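Local coordinates for PDZ domain protein (Parabacteroides distasonis, PDB 4L8N) that is of unknown function but binds magnesium and joins PDZ domains to a DUF4136 domain, at residues A[190-195]-A[272-277]; A[236-241]-A[265-270]; A[242-247]-A[280-285]. All blocks are in the same frame, centred on the assembly; numbering follows the deposited sequence. Where two conformers were deposited one is given.

Interaction 1 (A[190-195]-A[272-277]); sequences TFYFFD and YRLDEY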
loop_
_atom_site.group_PDB
_atom_site.type_symbol
_atom_site.label_atom_id
_atom_site.label_comp_id
_atom_site.label_asym_id
_atom_site.label_seq_id
_atom_site.Cartn_x
_atom_site.Cartn_y
_atom_site.Cartn_z
ATOM N N THR A 190 18.796 -1.979 -5.617
ATOM C CA THR A 190 17.903 -2.412 -4.545
ATOM C C THR A 190 17.875 -1.393 -3.454
ATOM O O THR A 190 18.867 -0.714 -3.169
ATOM C CB THR A 190 18.209 -3.803 -3.992
ATOM O OG1 THR A 190 19.583 -3.913 -3.628
ATOM C CG2 THR A 190 17.831 -4.879 -4.953
ATOM N N PHE A 191 16.700 -1.264 -2.884
ATOM C CA PHE A 191 16.447 -0.429 -1.740
ATOM C C PHE A 191 15.747 -1.301 -0.678
ATOM O O PHE A 191 15.044 -2.262 -0.997
ATOM C CB PHE A 191 15.668 0.841 -2.120
ATOM C CG PHE A 191 14.374 0.630 -2.867
ATOM C CD1 PHE A 191 14.377 0.268 -4.213
ATOM C CD2 PHE A 191 13.153 0.851 -2.246
ATOM C CE1 PHE A 191 13.177 0.123 -4.915
ATOM C CE2 PHE A 191 11.964 0.724 -2.951
ATOM C CZ PHE A 191 11.982 0.367 -4.282
ATOM N N TYR A 192 16.021 -1.004 0.583
ATOM C CA TYR A 192 15.500 -1.758 1.726
ATOM C C TYR A 192 15.476 -0.877 2.959
ATOM O O TYR A 192 16.235 0.088 3.057
ATOM C CB TYR A 192 16.345 -3.030 1.988
ATOM C CG TYR A 192 17.835 -2.770 1.968
ATOM C CD1 TYR A 192 18.497 -2.305 3.100
ATOM C CD2 TYR A 192 18.573 -2.926 0.797
ATOM C CE1 TYR A 192 19.857 -1.999 3.070
ATOM C CE2 TYR A 192 19.943 -2.664 0.766
ATOM C CZ TYR A 192 20.580 -2.196 1.906
ATOM O OH TYR A 192 21.922 -1.910 1.888
ATOM N N PHE A 193 14.613 -1.228 3.896
ATOM C CA PHE A 193 14.436 -0.548 5.166
ATOM C C PHE A 193 13.842 -1.515 6.172
ATOM O O PHE A 193 12.957 -2.302 5.830
ATOM C CB PHE A 193 13.521 0.691 4.994
ATOM C CG PHE A 193 13.201 1.461 6.256
ATOM C CD1 PHE A 193 14.022 2.509 6.683
ATOM C CD2 PHE A 193 12.065 1.162 7.011
ATOM C CE1 PHE A 193 13.719 3.238 7.850
ATOM C CE2 PHE A 193 11.773 1.884 8.190
ATOM C CZ PHE A 193 12.591 2.926 8.586
ATOM N N PHE A 194 14.322 -1.429 7.418
ATOM C CA PHE A 194 13.804 -2.168 8.560
ATOM C C PHE A 194 14.003 -1.354 9.832
ATOM O O PHE A 194 15.140 -1.060 10.226
ATOM C CB PHE A 194 14.391 -3.582 8.710
ATOM C CG PHE A 194 13.657 -4.374 9.771
ATOM C CD1 PHE A 194 12.446 -4.993 9.486
ATOM C CD2 PHE A 194 14.147 -4.448 11.073
ATOM C CE1 PHE A 194 11.747 -5.685 10.478
ATOM C CE2 PHE A 194 13.452 -5.151 12.057
ATOM C CZ PHE A 194 12.262 -5.770 11.750
ATOM N N ASP A 195 12.878 -0.992 10.466
ATOM C CA ASP A 195 12.843 -0.238 11.710
ATOM C C ASP A 195 11.473 -0.377 12.380
ATOM O O ASP A 195 10.548 -0.966 11.800
ATOM C CB ASP A 195 13.186 1.242 11.462
ATOM C CG ASP A 195 13.595 2.006 12.710
ATOM O OD1 ASP A 195 14.465 1.496 13.466
ATOM O OD2 ASP A 195 13.033 3.103 12.945
ATOM N N TYR A 272 12.928 -9.034 12.056
ATOM C CA TYR A 272 13.151 -9.908 10.905
ATOM C C TYR A 272 14.358 -9.460 10.050
ATOM O O TYR A 272 14.611 -8.260 9.889
ATOM C CB TYR A 272 11.888 -9.968 10.060
ATOM C CG TYR A 272 11.811 -11.206 9.208
ATOM C CD1 TYR A 272 11.311 -12.399 9.721
ATOM C CD2 TYR A 272 12.258 -11.197 7.890
ATOM C CE1 TYR A 272 11.266 -13.553 8.949
ATOM C CE2 TYR A 272 12.226 -12.347 7.111
ATOM C CZ TYR A 272 11.727 -13.524 7.645
ATOM O OH TYR A 272 11.689 -14.667 6.890
ATOM N N ARG A 273 15.108 -10.451 9.530
ATOM C CA ARG A 273 16.318 -10.277 8.710
ATOM C C ARG A 273 15.971 -9.995 7.235
ATOM O O ARG A 273 15.215 -10.753 6.620
ATOM C CB ARG A 273 17.208 -11.528 8.807
ATOM C CG ARG A 273 17.825 -11.777 10.184
ATOM C CD ARG A 273 18.832 -12.915 10.161
ATOM N NE ARG A 273 20.016 -12.575 9.369
ATOM C CZ ARG A 273 21.117 -12.012 9.858
ATOM N NH1 ARG A 273 21.223 -11.762 11.158
ATOM N NH2 ARG A 273 22.127 -11.710 9.053
ATOM N N LEU A 274 16.533 -8.906 6.668
ATOM C CA LEU A 274 16.275 -8.512 5.275
ATOM C C LEU A 274 16.882 -9.518 4.278
ATOM O O LEU A 274 16.314 -9.706 3.194
ATOM C CB LEU A 274 16.765 -7.082 4.974
ATOM C CG LEU A 274 15.796 -5.939 5.364
ATOM C CD1 LEU A 274 16.507 -4.620 5.418
ATOM C CD2 LEU A 274 14.622 -5.834 4.395
ATOM N N ASP A 275 17.995 -10.194 4.656
ATOM C CA ASP A 275 18.624 -11.201 3.792
ATOM C C ASP A 275 17.690 -12.402 3.636
ATOM O O ASP A 275 17.467 -12.850 2.502
ATOM C CB ASP A 275 20.036 -11.623 4.278
ATOM C CG ASP A 275 20.214 -11.972 5.754
ATOM O OD1 ASP A 275 19.273 -12.535 6.354
ATOM O OD2 ASP A 275 21.337 -11.783 6.274
ATOM N N GLU A 276 17.085 -12.860 4.758
ATOM C CA GLU A 276 16.129 -13.965 4.780
ATOM C C GLU A 276 14.894 -13.587 3.978
ATOM O O GLU A 276 14.442 -14.382 3.154
ATOM C CB GLU A 276 15.766 -14.364 6.218
ATOM C CG GLU A 276 16.850 -15.209 6.879
ATOM C CD GLU A 276 16.685 -15.559 8.347
ATOM O OE1 GLU A 276 15.531 -15.698 8.817
ATOM O OE2 GLU A 276 17.725 -15.753 9.018
ATOM N N TYR A 277 14.414 -12.344 4.152
ATOM C CA TYR A 277 13.269 -11.796 3.433
ATOM C C TYR A 277 13.529 -11.834 1.908
ATOM O O TYR A 277 12.676 -12.342 1.180
ATOM C CB TYR A 277 12.926 -10.352 3.913
ATOM C CG TYR A 277 11.617 -9.882 3.311
ATOM C CD1 TYR A 277 10.405 -10.179 3.921
ATOM C CD2 TYR A 277 11.583 -9.253 2.067
ATOM C CE1 TYR A 277 9.193 -9.848 3.320
ATOM C CE2 TYR A 277 10.375 -8.924 1.454
ATOM C CZ TYR A 277 9.182 -9.249 2.075
ATOM O OH TYR A 277 7.984 -8.979 1.468
#

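Interaction 2 (A[236-241]-A[265-270]); sequences AEAEYL and NELLED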
loop_
_atom_site.group_PDB
_atom_site.type_symbol
_atom_site.label_atom_id
_atom_site.label_comp_id
_atom_site.label_asym_id
_atom_site.label_seq_id
_atom_site.Cartn_x
_atom_site.Cartn_y
_atom_site.Cartn_z
ATOM N N ALA A 236 -1.320 0.214 13.343
ATOM C CA ALA A 236 -0.881 0.355 14.733
ATOM C C ALA A 236 -0.486 -1.002 15.371
ATOM O O ALA A 236 0.332 -1.029 16.289
ATOM C CB ALA A 236 -1.982 1.012 15.553
ATOM N N GLU A 237 -1.057 -2.113 14.872
ATOM C CA GLU A 237 -0.800 -3.485 15.339
ATOM C C GLU A 237 0.655 -3.951 15.076
ATOM O O GLU A 237 1.130 -4.872 15.755
ATOM C CB GLU A 237 -1.780 -4.478 14.674
ATOM C CG GLU A 237 -3.256 -4.150 14.860
ATOM C CD GLU A 237 -3.784 -4.241 16.281
ATOM O OE1 GLU A 237 -3.666 -5.325 16.897
ATOM O OE2 GLU A 237 -4.334 -3.229 16.773
ATOM N N ALA A 238 1.344 -3.322 14.093
ATOM C CA ALA A 238 2.713 -3.652 13.692
ATOM C C ALA A 238 3.769 -2.899 14.511
ATOM O O ALA A 238 3.759 -1.672 14.530
ATOM C CB ALA A 238 2.905 -3.344 12.214
ATOM N N GLU A 239 4.708 -3.637 15.142
ATOM C CA GLU A 239 5.815 -3.030 15.901
ATOM C C GLU A 239 6.862 -2.519 14.952
ATOM O O GLU A 239 7.419 -1.454 15.176
ATOM C CB GLU A 239 6.496 -4.012 16.893
ATOM C CG GLU A 239 5.628 -5.103 17.509
ATOM C CD GLU A 239 6.256 -5.915 18.632
ATOM O OE1 GLU A 239 7.375 -5.571 19.082
ATOM O OE2 GLU A 239 5.623 -6.908 19.058
ATOM N N TYR A 240 7.156 -3.325 13.907
ATOM C CA TYR A 240 8.195 -3.098 12.902
ATOM C C TYR A 240 7.652 -2.911 11.472
ATOM O O TYR A 240 6.588 -3.422 11.104
ATOM C CB TYR A 240 9.171 -4.288 12.893
ATOM C CG TYR A 240 9.913 -4.506 14.190
ATOM C CD1 TYR A 240 11.101 -3.831 14.459
ATOM C CD2 TYR A 240 9.443 -5.409 15.144
ATOM C CE1 TYR A 240 11.798 -4.039 15.653
ATOM C CE2 TYR A 240 10.142 -5.642 16.328
ATOM C CZ TYR A 240 11.323 -4.959 16.576
ATOM O OH TYR A 240 12.023 -5.200 17.734
ATOM N N LEU A 241 8.442 -2.205 10.660
ATOM C CA LEU A 241 8.148 -1.959 9.246
ATOM C C LEU A 241 9.294 -2.471 8.395
ATOM O O LEU A 241 10.475 -2.262 8.729
ATOM C CB LEU A 241 7.883 -0.462 8.952
ATOM C CG LEU A 241 6.800 0.217 9.787
ATOM C CD1 LEU A 241 6.902 1.732 9.692
ATOM C CD2 LEU A 241 5.404 -0.305 9.459
ATOM N N ASN A 265 6.190 -4.021 0.890
ATOM C CA ASN A 265 5.982 -3.305 2.142
ATOM C C ASN A 265 5.231 -4.221 3.086
ATOM O O ASN A 265 4.057 -4.551 2.868
ATOM C CB ASN A 265 5.284 -1.973 1.931
ATOM C CG ASN A 265 6.180 -0.975 1.239
ATOM O OD1 ASN A 265 7.124 -0.431 1.839
ATOM N ND2 ASN A 265 5.899 -0.722 -0.043
ATOM N N GLU A 266 5.957 -4.687 4.105
ATOM C CA GLU A 266 5.491 -5.682 5.062
ATOM C C GLU A 266 5.257 -5.103 6.467
ATOM O O GLU A 266 6.098 -4.356 6.966
ATOM C CB GLU A 266 6.554 -6.797 5.114
ATOM C CG GLU A 266 5.993 -8.190 5.267
ATOM C CD GLU A 266 5.239 -8.737 4.076
ATOM O OE1 GLU A 266 5.895 -9.073 3.065
ATOM O OE2 GLU A 266 4.000 -8.902 4.185
ATOM N N LEU A 267 4.104 -5.431 7.087
ATOM C CA LEU A 267 3.786 -5.005 8.474
ATOM C C LEU A 267 4.178 -6.135 9.422
ATOM O O LEU A 267 3.575 -7.215 9.396
ATOM C CB LEU A 267 2.309 -4.607 8.674
ATOM C CG LEU A 267 1.814 -3.329 7.996
ATOM C CD1 LEU A 267 0.405 -3.014 8.442
ATOM C CD2 LEU A 267 2.694 -2.143 8.311
ATOM N N LEU A 268 5.212 -5.894 10.228
ATOM C CA LEU A 268 5.786 -6.921 11.079
ATOM C C LEU A 268 5.417 -6.879 12.554
ATOM O O LEU A 268 5.337 -5.819 13.188
ATOM C CB LEU A 268 7.301 -6.890 10.954
ATOM C CG LEU A 268 7.853 -7.885 9.963
ATOM C CD1 LEU A 268 7.659 -7.421 8.540
ATOM C CD2 LEU A 268 9.290 -8.078 10.185
ATOM N N GLU A 269 5.273 -8.106 13.090
ATOM C CA GLU A 269 4.969 -8.465 14.479
ATOM C C GLU A 269 6.269 -8.551 15.286
ATOM O O GLU A 269 6.307 -8.050 16.412
ATOM C CB GLU A 269 4.193 -9.804 14.557
ATOM C CG GLU A 269 2.996 -9.909 13.621
ATOM C CD GLU A 269 2.169 -11.167 13.793
ATOM O OE1 GLU A 269 2.523 -12.208 13.192
ATOM O OE2 GLU A 269 1.156 -11.109 14.526
ATOM N N ASP A 270 7.333 -9.179 14.718
ATOM C CA ASP A 270 8.637 -9.313 15.386
ATOM C C ASP A 270 9.764 -8.775 14.523
ATOM O O ASP A 270 9.519 -8.325 13.405
ATOM C CB ASP A 270 8.933 -10.792 15.732
ATOM C CG ASP A 270 7.958 -11.438 16.690
ATOM O OD1 ASP A 270 7.926 -11.021 17.883
ATOM O OD2 ASP A 270 7.243 -12.378 16.264
#

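Interaction 3 (A[242-247]-A[280-285]); sequences LQFGIR and VHVPLM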
loop_
_atom_site.group_PDB
_atom_site.type_symbol
_atom_site.label_atom_id
_atom_site.label_comp_id
_atom_site.label_asym_id
_atom_site.label_seq_id
_atom_site.Cartn_x
_atom_site.Cartn_y
_atom_site.Cartn_z
ATOM N N LEU A 242 8.936 -3.171 7.317
ATOM C CA LEU A 242 9.905 -3.727 6.384
ATOM C C LEU A 242 9.611 -3.249 4.968
ATOM O O LEU A 242 8.480 -3.373 4.462
ATOM C CB LEU A 242 9.947 -5.277 6.433
ATOM C CG LEU A 242 11.156 -5.961 5.747
ATOM C CD1 LEU A 242 11.590 -7.218 6.513
ATOM C CD2 LEU A 242 10.853 -6.330 4.277
ATOM N N GLN A 243 10.670 -2.762 4.320
ATOM C CA GLN A 243 10.620 -2.377 2.928
ATOM C C GLN A 243 11.723 -3.115 2.171
ATOM O O GLN A 243 12.849 -3.239 2.661
ATOM C CB GLN A 243 10.746 -0.853 2.747
ATOM C CG GLN A 243 10.566 -0.427 1.284
ATOM C CD GLN A 243 10.908 1.012 1.024
ATOM O OE1 GLN A 243 10.024 1.847 0.840
ATOM N NE2 GLN A 243 12.198 1.321 0.949
ATOM N N PHE A 244 11.386 -3.617 0.990
ATOM C CA PHE A 244 12.343 -4.290 0.121
ATOM C C PHE A 244 11.909 -4.064 -1.325
ATOM O O PHE A 244 10.762 -4.328 -1.687
ATOM C CB PHE A 244 12.516 -5.792 0.467
ATOM C CG PHE A 244 13.458 -6.510 -0.467
ATOM C CD1 PHE A 244 14.813 -6.199 -0.494
ATOM C CD2 PHE A 244 12.990 -7.479 -1.342
ATOM C CE1 PHE A 244 15.674 -6.823 -1.402
ATOM C CE2 PHE A 244 13.859 -8.117 -2.238
ATOM C CZ PHE A 244 15.192 -7.769 -2.272
ATOM N N GLY A 245 12.814 -3.517 -2.116
ATOM C CA GLY A 245 12.544 -3.216 -3.513
ATOM C C GLY A 245 13.646 -3.567 -4.487
ATOM O O GLY A 245 14.828 -3.602 -4.126
ATOM N N ILE A 246 13.234 -3.858 -5.737
ATOM C CA ILE A 246 14.110 -4.127 -6.881
ATOM C C ILE A 246 13.770 -3.055 -7.937
ATOM O O ILE A 246 12.589 -2.839 -8.248
ATOM C CB ILE A 246 14.006 -5.591 -7.432
ATOM C CG1 ILE A 246 14.236 -6.654 -6.331
ATOM C CG2 ILE A 246 14.948 -5.827 -8.623
ATOM C CD1 ILE A 246 13.790 -8.118 -6.716
ATOM N N ARG A 247 14.815 -2.380 -8.453
ATOM C CA ARG A 247 14.701 -1.346 -9.478
ATOM C C ARG A 247 15.487 -1.792 -10.699
ATOM O O ARG A 247 16.676 -2.100 -10.570
ATOM C CB ARG A 247 15.214 0.006 -8.941
ATOM C CG ARG A 247 14.553 1.233 -9.567
ATOM C CD ARG A 247 15.021 2.536 -8.921
ATOM N NE ARG A 247 13.980 3.174 -8.107
ATOM C CZ ARG A 247 14.048 3.339 -6.789
ATOM N NH1 ARG A 247 15.122 2.939 -6.117
ATOM N NH2 ARG A 247 13.046 3.913 -6.133
ATOM N N VAL A 280 13.530 -15.381 0.199
ATOM C CA VAL A 280 12.176 -15.913 0.021
ATOM C C VAL A 280 11.421 -15.172 -1.088
ATOM O O VAL A 280 10.829 -15.816 -1.944
ATOM C CB VAL A 280 11.379 -15.888 1.364
ATOM C CG1 VAL A 280 9.928 -16.337 1.199
ATOM C CG2 VAL A 280 12.064 -16.731 2.425
ATOM N N HIS A 281 11.431 -13.835 -1.067
ATOM C CA HIS A 281 10.603 -12.980 -1.927
ATOM C C HIS A 281 11.208 -12.550 -3.249
ATOM O O HIS A 281 10.421 -12.380 -4.181
ATOM C CB HIS A 281 10.117 -11.781 -1.138
ATOM C CG HIS A 281 9.276 -12.211 0.023
ATOM N ND1 HIS A 281 9.844 -12.526 1.249
ATOM C CD2 HIS A 281 7.936 -12.432 0.092
ATOM C CE1 HIS A 281 8.832 -12.879 2.037
ATOM N NE2 HIS A 281 7.664 -12.826 1.393
ATOM N N VAL A 282 12.554 -12.438 -3.395
ATOM C CA VAL A 282 13.145 -12.124 -4.714
ATOM C C VAL A 282 12.528 -13.076 -5.805
ATOM O O VAL A 282 12.056 -12.556 -6.832
ATOM C CB VAL A 282 14.710 -12.167 -4.742
ATOM C CG1 VAL A 282 15.259 -12.387 -6.157
ATOM C CG2 VAL A 282 15.307 -10.910 -4.122
ATOM N N PRO A 283 12.483 -14.432 -5.599
ATOM C CA PRO A 283 11.892 -15.310 -6.641
ATOM C C PRO A 283 10.390 -15.066 -6.888
ATOM O O PRO A 283 9.935 -15.212 -8.019
ATOM C CB PRO A 283 12.143 -16.732 -6.108
ATOM C CG PRO A 283 13.176 -16.595 -5.050
ATOM C CD PRO A 283 12.999 -15.238 -4.466
ATOM N N LEU A 284 9.624 -14.698 -5.857
ATOM C CA LEU A 284 8.190 -14.403 -6.022
ATOM C C LEU A 284 7.994 -13.051 -6.747
ATOM O O LEU A 284 7.191 -12.964 -7.677
ATOM C CB LEU A 284 7.448 -14.397 -4.671
ATOM C CG LEU A 284 7.428 -15.682 -3.860
ATOM C CD1 LEU A 284 6.942 -15.397 -2.454
ATOM C CD2 LEU A 284 6.573 -16.783 -4.535
HETATM N N MSE A 285 8.756 -12.013 -6.334
HETATM C CA MSE A 285 8.762 -10.666 -6.927
HETATM C C MSE A 285 9.159 -10.666 -8.402
HETATM O O MSE A 285 8.539 -9.959 -9.195
HETATM C CB MSE A 285 9.735 -9.768 -6.157
HETATM C CG MSE A 285 9.209 -9.345 -4.809
HETATM SE SE MSE A 285 10.537 -8.504 -3.699
HETATM C CE MSE A 285 10.733 -6.949 -4.705
#

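Interaction 1 (A[190-195]-A[272-277])
Phe194 and Tyr192 of strand 186-196 meet Tyr272 and Leu274 where helix 274-285 begins, a helix-on-sheet contact at the surface of the DUF4136 domain. Its close part is the Phe194 ring. With CG anti to the backbone N (chi1 -171°), this side chain starts toward the helix, and one face of the ring takes the carbonyl of Tyr272: atom O stands 3.7 Å above the plane, over the ring centre. The second close element is Leu274, whose methyl CD1 fits between two strand residues that both turn their CB toward the helix, lying 3.8 Å from Tyr192 CB and 4.0 Å from Phe194 CB. The near side of the Tyr192 ring also meets this methyl obliquely, while its hydroxyl end leads away to a hydrogen bond with Glu161 on helix 158-175.

The Tyr272 ring lies in the subunit interface, edge-to-face with Phe228 of the second subunit. The loose part is exposed Phe193 and Arg273, which both point away from the opposite segment. Arg273, the N-cap residue, pairs side-on with Asp275; both bonds lie near the guanidinium plane and use the syn sides of the carboxylate, with Arg273 NH2 2.9 Å from Asp275 OD2.

Interaction 2 (A[236-241]-A[265-270])
This is an antiparallel strand pairing with a classic beta bulge, at the end of the hairpin of strands 240-250 and 258-268 where the magnesium-site residues Glu239 and Asp270 lie. The evidence for the bulge is that Glu239 and Tyr240 both face Leu268. Leu268 O receives a nearly straight bond from Tyr240 N (3.2 Å, 168° at the hydrogen) and a weak, bent one from Glu239 N. The return bond from Leu268 N to Tyr240 O, 3.0 Å long, completes the hydrogen-bonded pair.

Side chains divide between the two faces. On one, Leu241 and Leu267 lie side by side, pointing the same way, with their CD2 methyls 3.5 Å apart; Ala238 CB adds a contact to Leu267 CB. On the other, Tyr240 CB rests 3.7 Å from Leu268 CB, and the tyrosine ring continues past Asp270, its CD2 3.4 Å from Asp270 O.

Beyond CG the Glu239 chain is extended, running past the carbonyl of Glu269 to within about 3 Å of a bound magnesium ion. An alanine here would probably deprive the ion of a carboxylate ligand and open a gap beside the Glu269 carbonyl. Two carboxylates that would repel if both are charged come near here, which a cation would be expected to ease: Glu239 OE2 lies 4.9 Å from Asp270 OD1.

Interaction 3 (A[242-247]-A[280-285])
A helix packed on a beta-sheet face forms this buried contact within the DUF4136 domain: Phe244 and Ile246 of strand 240-250 meet Val282 and Met285 of helix 274-285. The segment axes approach to 10.2 Å at a crossing angle of -45°, a separation spanned mainly by side chains. Phe244 and Ile246, two residues apart on the strand, both turn toward the helix, whereas at Gly245 between them a side chain would point away; Met285 CE reaches the backbone there, 4.3 Å from Gly245 CA.

Met285, modelled as selenomethionine, makes a Met-aromatic contact with Phe244. Its selenium sits beside the ring, 4.7 Å from the centroid and 73° off the ring normal, so the approach is to the edge and not over a face. The nearest ring atoms are CD2 and CE2, with SE 3.6 Å from Phe244 CD2. Phe244 extends to this place with CG anti to the backbone N. The same edge also receives Val282, whose CG2 lies near the ring plane, 3.6 Å from Phe244 CZ. Valine methyl and selenium thus meet successive atoms of one rim.

Ile246 completes the apolar group. Its side chain crosses that of Val282 at about a right angle, with CD1 4.1 Å from Val282 CG2. The Met285 chain is bent at its last torsion (chi3 68°), which places the terminal methyl CE beside the isoleucine instead of continuing the extended line.

Other elements close round the group: Tyr277 and Ala278 also touch Phe244, and Phe131 of strand 123-135 touches Met285. Pro283 points away from the strand and packs on Phe218 of the second subunit. At the isoleucine, Met285 CE lies 3.8 Å from Ile246 CD1.

How the interactions relate
All three contacts reach one sheet of the DUF4136 domain; interactions 1 and 3 also share helix 274-285. Strand 240-250 lies between strands 186-196 and 258-268, and the helix follows the latter, carrying its first turn into interaction 1 and its last into interaction 3. Those two centres are 9 Å apart, and backbone bonds join them, Phe193 O lying 2.8 Å from Gln243 N. Interactions 1 and 2 meet through Tyr277 OH and Glu266 OE1, 2.6 Å apart, and through Phe194 CE1 against Leu268 CD2. Interaction 2 holds the magnesium-site residues; the Phe194 side chain of interaction 1 is about 10 Å from the ion, while interaction 3 lies away from it. All three touch the second subunit.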